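Ribonucleoside-diphosphate reductase (Pseudomonas aeruginosa, PDB 5IM3) probably reduces ribonucleoside diphosphates to the deoxyribonucleotides needed for DNA synthesis, under allosteric control by nucleotides such as dATP. Local coordinates at residues D489-M492 with K493-D497; V541-A544 with K545-W548; I49-A52 with I53-F57; V117-D120 with Y121-R125; L160-G163 with R164-T167. All coordinates share one frame; numbering follows the deposited sequence.

In the fold
From the N terminus, the chain first runs through interactions 3 and 4, on helices 46-60 and 115-138 of the first ATP cone. Their centres lie about 11 Å apart; Ala56 packs on Tyr121 and Val117, and both meet the same dATP. Interaction 5 follows at the start of helix 162-173, in the second cone range, with its centre about 48 Å from that of interaction 4. Interactions 1 and 2 come far later, in the barrel domain, where Trp548 packs on Met492 and Val495 and so ties helix 489-496 to helix 544-558. All five are local contacts between consecutive segments, arranged in series; none closes a long loop, nests or crosses.

Interaction 1: D489-M492 with K493-D497; sequences DLFM and KRVFD
Val495 folds back over the turn of helix that carries Phe491 and Met492. Val495 CB sits 3.4 Å from Met492 O. From there CG2, anti to the carbonyl carbon (chi1 173° for CG1), leans back along the helix and touches Phe491 twice. Val495 CG2 lies 3.4 Å from the carbonyl oxygen Phe491 O, and it also stands over one face of the phenyl ring in a CH-pi contact, displaced toward the rim at 3.8 Å from Phe491 CE2. The other branch, CG1, leads out of the turn to Trp548. This is the short helix 489-496 of the barrel domain, which follows strand 482-487 of the barrel sheet and precedes strand 500-504. Four consecutive i to i+4 backbone bonds hold the turn, the straightest from Phe496 N to Met492 O at 174°. The ring of Phe496 stays by that acceptor, with Phe496 CD1 3.2 Å from Met492 O, while CE1 approaches Met492 CE. On another side of the helix, Leu490 CD2 lies over one face of the Arg494 guanidinium, 4.2 Å from Arg494 NH2. The charged ends find partners elsewhere: Arg494 pairs with Glu528 and also bonds to Ser500 O, Lys493 pairs with Glu521, and Asp489 with Arg735.

Interaction 2: V541-A544 with K545-W548; sequences VVQA and KDLW
Trp548 N donates to Ala544 O over 2.9 Å, and the bond is nearly straight, with an N-H...O angle of 166°. One residue earlier, Leu547 N reaches Gln543 O at 3.1 Å. Asp546 N points to the same oxygen in a weak, strongly bent bond. Gln543, the last residue of strand 539-543, thus occupies the N-cap position of helix 544-558, and its carbonyl starts the helical bonding where the strand ends. The carboxylate of Asp546 returns beside Gln543, the two side chains running alongside and pointing the same way. Asp546 OD2 comes to 3.3 Å from Gln543 CB, a touch on the aliphatic root, and the amide and carboxylate planes are turned 73° apart. Further out, Val542 CG2 only grazes Leu547 CB at 4.5 Å. Trp548 has CG anti to its backbone N (chi1 175°), which carries the indole away from the strand toward helix 489-496, while NE1 is hydrogen-bonded to Asp889. Leu547 packs on Trp501 of the partner strand 500-504. The polar grip on this strand-to-helix junction is therefore a backbone one, and a carboxylate so near the helix N terminus would be expected to interact favourably with its dipole.

Interaction 3: I49-A52 with I53-F57; sequences ITVA and ITKAF. With DTP (2'-deoxyadenosine 5'-triphosphate), chain D.
From Ile49 to Phe57 the backbone winds as regular helix, with Ile53 N, Thr54 N and Lys55 N each bonded to the carbonyl four residues back and Ala56 N bound only weakly to Ala52 O. Thr50 O takes a second donor, for Thr54 OG1 gives its proton to it at 2.6 Å. The hydroxyl can do so because it is anti to its own carbonyl carbon (chi1 -56°), and it comes to the oxygen from the face opposite to that used by Thr54 N. Next to this pair, Ile49 and Ile53 run alongside each other, CG2 of Ile49 lying 3.9 Å from CD1 of Ile53 on the side where both pack on Val105 of helix 98-111. The segments belong to helix 46-60 of the first ATP cone, and their other side is a wall of a dATP site seen in this structure. Here Ala52 O lies 3.4 Å from the deoxyribose O4'. Ala56 CB approaches N3 of the adenine at 3.7 Å, so here the nucleoside lies close to the backbone of the helix. Lys55 supplies the bulk: Lys55 CB and CD each lie about 3.5 Å from C8 of the adenine. Further along, Lys55 CE rests 3.6 Å from Val51 CG1, the two side chains crossing at a slant. The chain then bends at its last torsion, and Lys55 NZ ends 3.7 Å from O5' of the nucleotide. Ile49 also touches a second dATP bound in the same cone.

Interaction 4: V117-D120 with Y121-R125; sequences VARD and YVIYR. With DTP (2'-deoxyadenosine 5'-triphosphate), chain D.
Helix 115-138 of the first ATP cone presents two tyrosines, one turn apart, to a bound dATP, and the contact between 117-120 and 121-125 is the turn that spaces them. Tyr121 N bonds to Val117 O and Tyr124 N to Asp120 O, the latter from above the carbonyl plane. Both rings have CG anti to the backbone N (chi1 -165° for Tyr121), which swings them to the nucleotide side. C2' of the deoxyribose lies over the centre of the Tyr121 ring, 3.6 Å above its plane, while Tyr121 OH is hydrogen-bonded to Gln102. On the outer side Arg119 and Ile123 run alongside each other, Arg119 NH1 lying 3.7 Å from Ile123 CD1. Arg119 forms salt bridges with Glu106 and Glu126 of the second subunit. The turn therefore faces a nucleotide on one side and a subunit interface on another. Nearer the base, Asp120 O comes to 3.2 Å from C2 of the adenine. The adenine lies over one face of the Tyr124 ring, its C5 over the centre of that ring and 3.4 Å above the ring plane, and Tyr124 OH donates to the alpha-phosphate oxygen O1A at 2.7 Å.

Interaction 5: L160-G163 with R164-T167; sequences LDMG and RLNT
Asp161 meets Arg164 at the first turn of helix 162-173, where it holds the N-cap position. Asp161 OD1 accepts from Arg164 N at 2.9 Å in a nearly straight capping bond, 168° at the hydrogen, although the amide arrives from well above the carboxylate plane. The oxygen is within reach because CG is anti to the backbone N (chi1 -165°), which turns the carboxylate over the start of the helix. This close-knit side continues one turn on. Asn166 N and Asn166 ND2 both give to Met162 O, from opposite faces of its plane. The bond from Asn166 ND2 to Met162 O measures only 2.5 Å, so the exact placing of the amide is doubtful. Thr167 OG1 likewise donates to Gly163 O, at 2.9 Å, beside a weak bond from Thr167 N. Leu165 N reaches Asp161 O in no more than a weak bond. The loose part is the side-chain packing: Met162 SD stays 4.1 Å from Leu165 CD2, the two chains running alongside. Asp161, Met162 and Gly163 are themselves exposed. The extended Arg164 leads away from the cap to a salt bridge with Asp229 of helix 219-239. Met162 and Leu165 lean on Glu185 of helix 181-190, while Leu160, just after strand 157-159, keeps a backbone bond to Ile148, just before strand 149-151.

Interaction 1: D489-M492 with K493-D497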
# COMPACT_ATOMS: atom_id res chain seq x y z
N ASP A 489 -26.14 13.28 24.71
CA ASP A 489 -25.47 12.36 25.63
C ASP A 489 -25.83 10.92 25.31
O ASP A 489 -24.98 10.02 25.43
CB ASP A 489 -25.85 12.69 27.07
CG ASP A 489 -25.02 13.83 27.65
OD1 ASP A 489 -24.28 14.48 26.89
OD2 ASP A 489 -25.12 14.07 28.87
N LEU A 490 -27.08 10.67 24.91
CA LEU A 490 -27.53 9.30 24.69
C LEU A 490 -26.70 8.61 23.62
O LEU A 490 -26.42 7.41 23.72
CB LEU A 490 -29.01 9.29 24.33
CG LEU A 490 -29.67 7.92 24.22
CD1 LEU A 490 -29.65 7.20 25.55
CD2 LEU A 490 -31.10 8.07 23.72
N PHE A 491 -26.31 9.34 22.58
CA PHE A 491 -25.49 8.74 21.53
C PHE A 491 -24.16 8.26 22.10
O PHE A 491 -23.74 7.13 21.85
CB PHE A 491 -25.25 9.73 20.39
CG PHE A 491 -24.26 9.24 19.37
CD1 PHE A 491 -24.63 8.29 18.43
CD2 PHE A 491 -22.96 9.71 19.36
CE1 PHE A 491 -23.72 7.83 17.49
CE2 PHE A 491 -22.05 9.25 18.42
CZ PHE A 491 -22.43 8.31 17.48
N MET A 492 -23.49 9.12 22.88
CA MET A 492 -22.24 8.71 23.51
C MET A 492 -22.46 7.53 24.45
O MET A 492 -21.62 6.63 24.54
CB MET A 492 -21.62 9.88 24.27
CG MET A 492 -21.30 11.09 23.41
SD MET A 492 -20.15 10.75 22.07
CE MET A 492 -18.72 10.16 22.99
N LYS A 493 -23.59 7.52 25.17
CA LYS A 493 -23.92 6.36 26.00
C LYS A 493 -23.98 5.09 25.16
O LYS A 493 -23.49 4.03 25.59
CB LYS A 493 -25.26 6.59 26.71
CG LYS A 493 -25.21 7.61 27.84
CD LYS A 493 -26.56 7.68 28.55
CE LYS A 493 -26.55 8.65 29.72
NZ LYS A 493 -27.86 8.69 30.42
N ARG A 494 -24.58 5.16 23.97
CA ARG A 494 -24.67 3.99 23.11
C ARG A 494 -23.30 3.59 22.57
O ARG A 494 -23.05 2.41 22.32
CB ARG A 494 -25.65 4.25 21.97
CG ARG A 494 -27.08 4.52 22.42
CD ARG A 494 -27.78 3.24 22.88
NE ARG A 494 -29.12 3.51 23.41
CZ ARG A 494 -30.21 3.63 22.66
NH1 ARG A 494 -30.14 3.53 21.34
NH2 ARG A 494 -31.38 3.87 23.23
N VAL A 495 -22.40 4.56 22.37
CA VAL A 495 -21.03 4.24 21.98
C VAL A 495 -20.32 3.50 23.11
O VAL A 495 -19.74 2.43 22.90
CB VAL A 495 -20.28 5.52 21.58
CG1 VAL A 495 -18.80 5.22 21.34
CG2 VAL A 495 -20.90 6.15 20.34
N PHE A 496 -20.37 4.07 24.32
CA PHE A 496 -19.72 3.43 25.46
C PHE A 496 -20.24 2.02 25.69
O PHE A 496 -19.48 1.15 26.13
CB PHE A 496 -19.94 4.28 26.71
CG PHE A 496 -18.95 5.40 26.87
CD1 PHE A 496 -18.73 6.31 25.85
CD2 PHE A 496 -18.25 5.56 28.06
CE1 PHE A 496 -17.83 7.35 26.00
CE2 PHE A 496 -17.34 6.60 28.21
CZ PHE A 496 -17.13 7.49 27.18
N ASP A 497 -21.52 1.78 25.41
CA ASP A 497 -22.16 0.50 25.70
C ASP A 497 -22.33 -0.37 24.45
O ASP A 497 -23.01 -1.40 24.53
CB ASP A 497 -23.52 0.74 26.36
CG ASP A 497 -23.41 1.57 27.62
OD1 ASP A 497 -22.35 1.54 28.28
OD2 ASP A 497 -24.39 2.26 27.97

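Interaction 2: V541-A544 with K545-W548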
# COMPACT_ATOMS: atom_id res chain seq x y z
N VAL A 541 -31.50 2.21 11.32
CA VAL A 541 -30.81 1.70 12.50
C VAL A 541 -29.36 1.42 12.12
O VAL A 541 -29.09 0.69 11.15
CB VAL A 541 -31.48 0.43 13.05
CG1 VAL A 541 -30.76 -0.04 14.30
CG2 VAL A 541 -32.96 0.70 13.34
N VAL A 542 -28.44 2.00 12.88
CA VAL A 542 -27.01 1.78 12.70
C VAL A 542 -26.42 1.41 14.06
O VAL A 542 -27.07 1.52 15.10
CB VAL A 542 -26.30 3.03 12.13
CG1 VAL A 542 -26.90 3.40 10.78
CG2 VAL A 542 -26.40 4.20 13.10
N GLN A 543 -25.17 0.95 14.03
CA GLN A 543 -24.42 0.75 15.26
C GLN A 543 -23.79 2.07 15.67
O GLN A 543 -23.14 2.74 14.86
CB GLN A 543 -23.35 -0.32 15.08
CG GLN A 543 -23.92 -1.72 14.86
CD GLN A 543 -24.88 -2.12 15.96
OE1 GLN A 543 -24.49 -2.34 17.11
NE2 GLN A 543 -26.16 -2.21 15.62
N ALA A 544 -23.98 2.45 16.94
CA ALA A 544 -23.44 3.72 17.42
C ALA A 544 -21.93 3.79 17.20
O ALA A 544 -21.41 4.83 16.79
CB ALA A 544 -23.78 3.91 18.89
N LYS A 545 -21.22 2.69 17.48
CA LYS A 545 -19.77 2.67 17.29
C LYS A 545 -19.40 2.94 15.83
O LYS A 545 -18.38 3.58 15.55
CB LYS A 545 -19.20 1.33 17.75
CG LYS A 545 -18.60 1.34 19.15
CD LYS A 545 -18.26 -0.07 19.61
CE LYS A 545 -17.35 -0.06 20.83
NZ LYS A 545 -15.94 0.24 20.47
N ASP A 546 -20.21 2.44 14.89
CA ASP A 546 -19.90 2.62 13.48
C ASP A 546 -20.06 4.08 13.06
O ASP A 546 -19.23 4.60 12.30
CB ASP A 546 -20.79 1.72 12.62
CG ASP A 546 -20.50 0.24 12.83
OD1 ASP A 546 -19.43 -0.09 13.38
OD2 ASP A 546 -21.34 -0.59 12.43
N LEU A 547 -21.11 4.74 13.53
CA LEU A 547 -21.28 6.16 13.21
C LEU A 547 -20.23 7.00 13.92
O LEU A 547 -19.69 7.95 13.35
CB LEU A 547 -22.69 6.61 13.58
CG LEU A 547 -23.08 8.03 13.20
CD1 LEU A 547 -23.00 8.23 11.69
CD2 LEU A 547 -24.49 8.36 13.70
N TRP A 548 -19.93 6.66 15.17
CA TRP A 548 -18.87 7.33 15.91
C TRP A 548 -17.54 7.24 15.16
O TRP A 548 -16.83 8.24 15.00
CB TRP A 548 -18.76 6.72 17.31
CG TRP A 548 -17.65 7.22 18.17
CD1 TRP A 548 -16.58 6.50 18.62
CD2 TRP A 548 -17.50 8.54 18.71
NE1 TRP A 548 -15.77 7.29 19.41
CE2 TRP A 548 -16.31 8.54 19.48
CE3 TRP A 548 -18.25 9.71 18.62
CZ2 TRP A 548 -15.86 9.68 20.14
CZ3 TRP A 548 -17.79 10.84 19.28
CH2 TRP A 548 -16.61 10.82 20.03

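Interaction 3: I49-A52 with I53-F57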
# COMPACT_ATOMS: atom_id res chain seq x y z
N ILE A 49 55.42 28.03 -4.44
CA ILE A 49 54.56 27.15 -3.64
C ILE A 49 55.39 26.05 -2.99
O ILE A 49 55.24 25.76 -1.80
CB ILE A 49 53.43 26.56 -4.51
CG1 ILE A 49 52.48 27.67 -4.96
CG2 ILE A 49 52.67 25.48 -3.73
CD1 ILE A 49 51.37 27.21 -5.89
N THR A 50 56.27 25.42 -3.77
CA THR A 50 57.11 24.36 -3.23
C THR A 50 57.98 24.87 -2.09
O THR A 50 58.14 24.19 -1.07
CB THR A 50 57.97 23.77 -4.35
OG1 THR A 50 57.13 23.14 -5.32
CG2 THR A 50 58.96 22.75 -3.79
N VAL A 51 58.57 26.05 -2.25
CA VAL A 51 59.39 26.62 -1.19
C VAL A 51 58.54 26.89 0.05
O VAL A 51 58.94 26.57 1.17
CB VAL A 51 60.09 27.90 -1.69
CG1 VAL A 51 60.72 28.66 -0.53
CG2 VAL A 51 61.15 27.56 -2.73
N ALA A 52 57.35 27.46 -0.14
CA ALA A 52 56.50 27.81 1.00
C ALA A 52 56.17 26.59 1.84
O ALA A 52 56.36 26.59 3.06
CB ALA A 52 55.22 28.49 0.51
N ILE A 53 55.68 25.53 1.20
CA ILE A 53 55.31 24.32 1.93
C ILE A 53 56.54 23.70 2.59
O ILE A 53 56.47 23.19 3.71
CB ILE A 53 54.60 23.32 1.00
CG1 ILE A 53 53.36 23.96 0.38
CG2 ILE A 53 54.23 22.05 1.76
CD1 ILE A 53 52.64 23.07 -0.62
N THR A 54 57.68 23.71 1.89
CA THR A 54 58.89 23.14 2.46
C THR A 54 59.32 23.89 3.72
O THR A 54 59.77 23.27 4.69
CB THR A 54 60.02 23.15 1.42
OG1 THR A 54 59.59 22.46 0.25
CG2 THR A 54 61.27 22.47 1.98
N LYS A 55 59.18 25.22 3.72
CA LYS A 55 59.47 25.99 4.92
C LYS A 55 58.66 25.48 6.11
O LYS A 55 59.18 25.36 7.22
CB LYS A 55 59.17 27.47 4.69
CG LYS A 55 60.07 28.18 3.68
CD LYS A 55 59.83 29.69 3.74
CE LYS A 55 60.39 30.43 2.53
NZ LYS A 55 59.42 31.43 1.97
N ALA A 56 57.38 25.17 5.88
CA ALA A 56 56.51 24.75 6.98
C ALA A 56 56.89 23.37 7.49
O ALA A 56 56.75 23.10 8.69
CB ALA A 56 55.05 24.78 6.53
N PHE A 57 57.35 22.47 6.61
CA PHE A 57 57.81 21.17 7.08
C PHE A 57 59.08 21.31 7.90
O PHE A 57 59.21 20.69 8.96
CB PHE A 57 58.03 20.23 5.89
CG PHE A 57 56.79 19.49 5.46
CD1 PHE A 57 56.44 18.30 6.07
CD2 PHE A 57 55.99 19.99 4.45
CE1 PHE A 57 55.31 17.61 5.68
CE2 PHE A 57 54.85 19.31 4.06
CZ PHE A 57 54.51 18.12 4.67
PG DTP D . 55.00 38.12 4.18
O1G DTP D . 55.64 37.77 2.93
O2G DTP D . 55.96 38.28 5.32
O3G DTP D . 54.13 39.34 4.09
PB DTP D . 53.84 35.46 4.08
O1B DTP D . 53.85 35.42 2.60
O2B DTP D . 52.56 34.84 4.61
O3B DTP D . 54.01 36.95 4.61
PA DTP D . 56.55 34.46 4.01
O1A DTP D . 57.58 34.43 5.07
O2A DTP D . 56.84 35.54 2.96
O3A DTP D . 55.11 34.71 4.66
O5' DTP D . 56.33 33.10 3.25
C5' DTP D . 56.35 31.87 4.00
C4' DTP D . 55.10 31.06 3.79
O4' DTP D . 55.40 29.67 3.99
C3' DTP D . 53.94 31.40 4.75
O3' DTP D . 52.77 31.75 4.01
C2' DTP D . 53.71 30.12 5.54
C1' DTP D . 54.93 29.26 5.25
N9 DTP D . 56.01 29.37 6.23
C8 DTP D . 57.22 30.01 6.11
N7 DTP D . 57.95 29.98 7.19
C5 DTP D . 57.18 29.26 8.09
C6 DTP D . 57.39 28.87 9.43
N6 DTP D . 58.46 29.23 10.14
N1 DTP D . 56.43 28.14 10.02
C2 DTP D . 55.34 27.82 9.33
N3 DTP D . 55.02 28.14 8.08
C4 DTP D . 55.99 28.87 7.51

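Interaction 4: V117-D120 with Y121-R125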
# COMPACT_ATOMS: atom_id res chain seq x y z
N VAL A 117 51.81 20.30 10.44
CA VAL A 117 52.37 21.22 9.46
C VAL A 117 51.32 22.22 9.00
O VAL A 117 51.61 23.40 8.81
CB VAL A 117 52.97 20.45 8.26
CG1 VAL A 117 53.63 21.42 7.29
CG2 VAL A 117 53.97 19.42 8.74
N ALA A 118 50.07 21.76 8.82
CA ALA A 118 49.01 22.66 8.38
C ALA A 118 48.77 23.76 9.41
O ALA A 118 48.65 24.94 9.06
CB ALA A 118 47.73 21.87 8.12
N ARG A 119 48.69 23.39 10.69
CA ARG A 119 48.36 24.37 11.72
C ARG A 119 49.49 25.37 11.91
O ARG A 119 49.24 26.56 12.16
CB ARG A 119 48.02 23.68 13.04
CG ARG A 119 49.21 23.33 13.91
CD ARG A 119 48.79 22.45 15.08
NE ARG A 119 47.62 22.97 15.79
CZ ARG A 119 47.68 23.90 16.75
NH1 ARG A 119 48.84 24.42 17.12
NH2 ARG A 119 46.56 24.31 17.33
N ASP A 120 50.74 24.93 11.79
CA ASP A 120 51.85 25.87 11.89
C ASP A 120 51.93 26.73 10.63
O ASP A 120 52.41 27.87 10.70
CB ASP A 120 53.15 25.12 12.14
CG ASP A 120 53.25 24.60 13.56
OD1 ASP A 120 53.08 25.40 14.50
OD2 ASP A 120 53.46 23.38 13.74
N TYR A 121 51.47 26.21 9.50
CA TYR A 121 51.34 27.04 8.31
C TYR A 121 50.30 28.14 8.53
O TYR A 121 50.55 29.31 8.24
CB TYR A 121 50.95 26.18 7.10
CG TYR A 121 51.14 26.86 5.77
CD1 TYR A 121 50.21 27.76 5.28
CD2 TYR A 121 52.26 26.60 4.99
CE1 TYR A 121 50.38 28.39 4.07
CE2 TYR A 121 52.45 27.22 3.77
CZ TYR A 121 51.50 28.11 3.31
OH TYR A 121 51.67 28.73 2.10
N VAL A 122 49.14 27.77 9.08
CA VAL A 122 48.10 28.74 9.39
C VAL A 122 48.63 29.78 10.37
O VAL A 122 48.51 30.99 10.14
CB VAL A 122 46.85 28.03 9.95
CG1 VAL A 122 45.91 29.03 10.63
CG2 VAL A 122 46.12 27.29 8.84
N ILE A 123 49.21 29.33 11.48
CA ILE A 123 49.66 30.24 12.53
C ILE A 123 50.65 31.25 11.96
O ILE A 123 50.48 32.47 12.13
CB ILE A 123 50.28 29.44 13.69
CG1 ILE A 123 49.18 28.70 14.46
CG2 ILE A 123 51.09 30.35 14.62
CD1 ILE A 123 49.70 27.64 15.41
N TYR A 124 51.69 30.77 11.29
CA TYR A 124 52.70 31.66 10.72
C TYR A 124 52.07 32.62 9.73
O TYR A 124 52.34 33.82 9.75
CB TYR A 124 53.80 30.84 10.06
CG TYR A 124 54.91 31.66 9.43
CD1 TYR A 124 54.76 32.19 8.15
CD2 TYR A 124 56.09 31.91 10.11
CE1 TYR A 124 55.77 32.94 7.57
CE2 TYR A 124 57.10 32.66 9.54
CZ TYR A 124 56.93 33.17 8.27
OH TYR A 124 57.93 33.92 7.69
N ARG A 125 51.21 32.10 8.84
CA ARG A 125 50.57 32.96 7.85
C ARG A 125 49.73 34.04 8.53
O ARG A 125 49.64 35.17 8.04
CB ARG A 125 49.71 32.13 6.91
CG ARG A 125 48.89 32.95 5.93
CD ARG A 125 47.87 32.10 5.22
NE ARG A 125 46.92 32.90 4.46
CZ ARG A 125 45.84 32.41 3.86
NH1 ARG A 125 45.58 31.11 3.93
NH2 ARG A 125 45.03 33.22 3.20
PG DTP D . 55.00 38.12 4.18
O1G DTP D . 55.64 37.77 2.93
O2G DTP D . 55.96 38.28 5.32
O3G DTP D . 54.13 39.34 4.09
PB DTP D . 53.84 35.46 4.08
O1B DTP D . 53.85 35.42 2.60
O2B DTP D . 52.56 34.84 4.61
O3B DTP D . 54.01 36.95 4.61
PA DTP D . 56.55 34.46 4.01
O1A DTP D . 57.58 34.43 5.07
O2A DTP D . 56.84 35.54 2.96
O3A DTP D . 55.11 34.71 4.66
O5' DTP D . 56.33 33.10 3.25
C5' DTP D . 56.35 31.87 4.00
C4' DTP D . 55.10 31.06 3.79
O4' DTP D . 55.40 29.67 3.99
C3' DTP D . 53.94 31.40 4.75
O3' DTP D . 52.77 31.75 4.01
C2' DTP D . 53.71 30.12 5.54
C1' DTP D . 54.93 29.26 5.25
N9 DTP D . 56.01 29.37 6.23
C8 DTP D . 57.22 30.01 6.11
N7 DTP D . 57.95 29.98 7.19
C5 DTP D . 57.18 29.26 8.09
C6 DTP D . 57.39 28.87 9.43
N6 DTP D . 58.46 29.23 10.14
N1 DTP D . 56.43 28.14 10.02
C2 DTP D . 55.34 27.82 9.33
N3 DTP D . 55.02 28.14 8.08
C4 DTP D . 55.99 28.87 7.51

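Interaction 5: L160-G163 with R164-T167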
# COMPACT_ATOMS: atom_id res chain seq x y z
N LEU A 160 21.61 65.86 7.88
CA LEU A 160 21.05 64.92 8.84
C LEU A 160 21.27 65.42 10.26
O LEU A 160 22.38 65.82 10.62
CB LEU A 160 21.67 63.54 8.66
CG LEU A 160 21.32 62.50 9.74
CD1 LEU A 160 19.81 62.29 9.81
CD2 LEU A 160 22.03 61.19 9.47
N ASP A 161 20.21 65.38 11.07
CA ASP A 161 20.29 65.81 12.46
C ASP A 161 20.82 64.65 13.29
O ASP A 161 20.13 63.64 13.49
CB ASP A 161 18.92 66.26 12.96
CG ASP A 161 19.00 67.03 14.26
OD1 ASP A 161 19.85 66.68 15.11
OD2 ASP A 161 18.21 67.98 14.44
N MET A 162 22.06 64.78 13.77
CA MET A 162 22.65 63.75 14.62
C MET A 162 22.14 63.85 16.05
O MET A 162 22.05 62.83 16.75
CB MET A 162 24.17 63.87 14.60
CG MET A 162 24.91 62.54 14.75
SD MET A 162 24.66 61.44 13.34
CE MET A 162 25.91 60.19 13.66
N GLY A 163 21.78 65.05 16.51
CA GLY A 163 21.25 65.19 17.85
C GLY A 163 19.90 64.52 18.02
O GLY A 163 19.66 63.80 18.99
N ARG A 164 19.00 64.74 17.06
CA ARG A 164 17.68 64.11 17.13
C ARG A 164 17.77 62.61 16.91
O ARG A 164 16.95 61.85 17.43
CB ARG A 164 16.74 64.74 16.10
CG ARG A 164 15.29 64.31 16.27
CD ARG A 164 14.41 64.81 15.14
NE ARG A 164 12.99 64.59 15.42
CZ ARG A 164 12.36 63.43 15.26
NH1 ARG A 164 13.01 62.37 14.81
NH2 ARG A 164 11.07 63.34 15.55
N LEU A 165 18.77 62.16 16.14
CA LEU A 165 18.93 60.73 15.91
C LEU A 165 19.30 60.00 17.19
O LEU A 165 18.83 58.89 17.44
CB LEU A 165 19.98 60.49 14.82
CG LEU A 165 20.34 59.03 14.55
CD1 LEU A 165 19.11 58.23 14.16
CD2 LEU A 165 21.41 58.95 13.47
N ASN A 166 20.16 60.61 18.01
CA ASN A 166 20.52 60.00 19.29
C ASN A 166 19.36 60.04 20.27
O ASN A 166 19.28 59.19 21.16
CB ASN A 166 21.74 60.71 19.88
CG ASN A 166 23.03 60.37 19.16
OD1 ASN A 166 23.74 59.44 19.55
ND2 ASN A 166 23.33 61.11 18.10
N THR A 167 18.45 61.01 20.12
CA THR A 167 17.36 61.15 21.08
C THR A 167 16.33 60.05 20.92
O THR A 167 15.88 59.47 21.91
CB THR A 167 16.70 62.52 20.93
OG1 THR A 167 17.69 63.55 21.05
CG2 THR A 167 15.64 62.72 22.00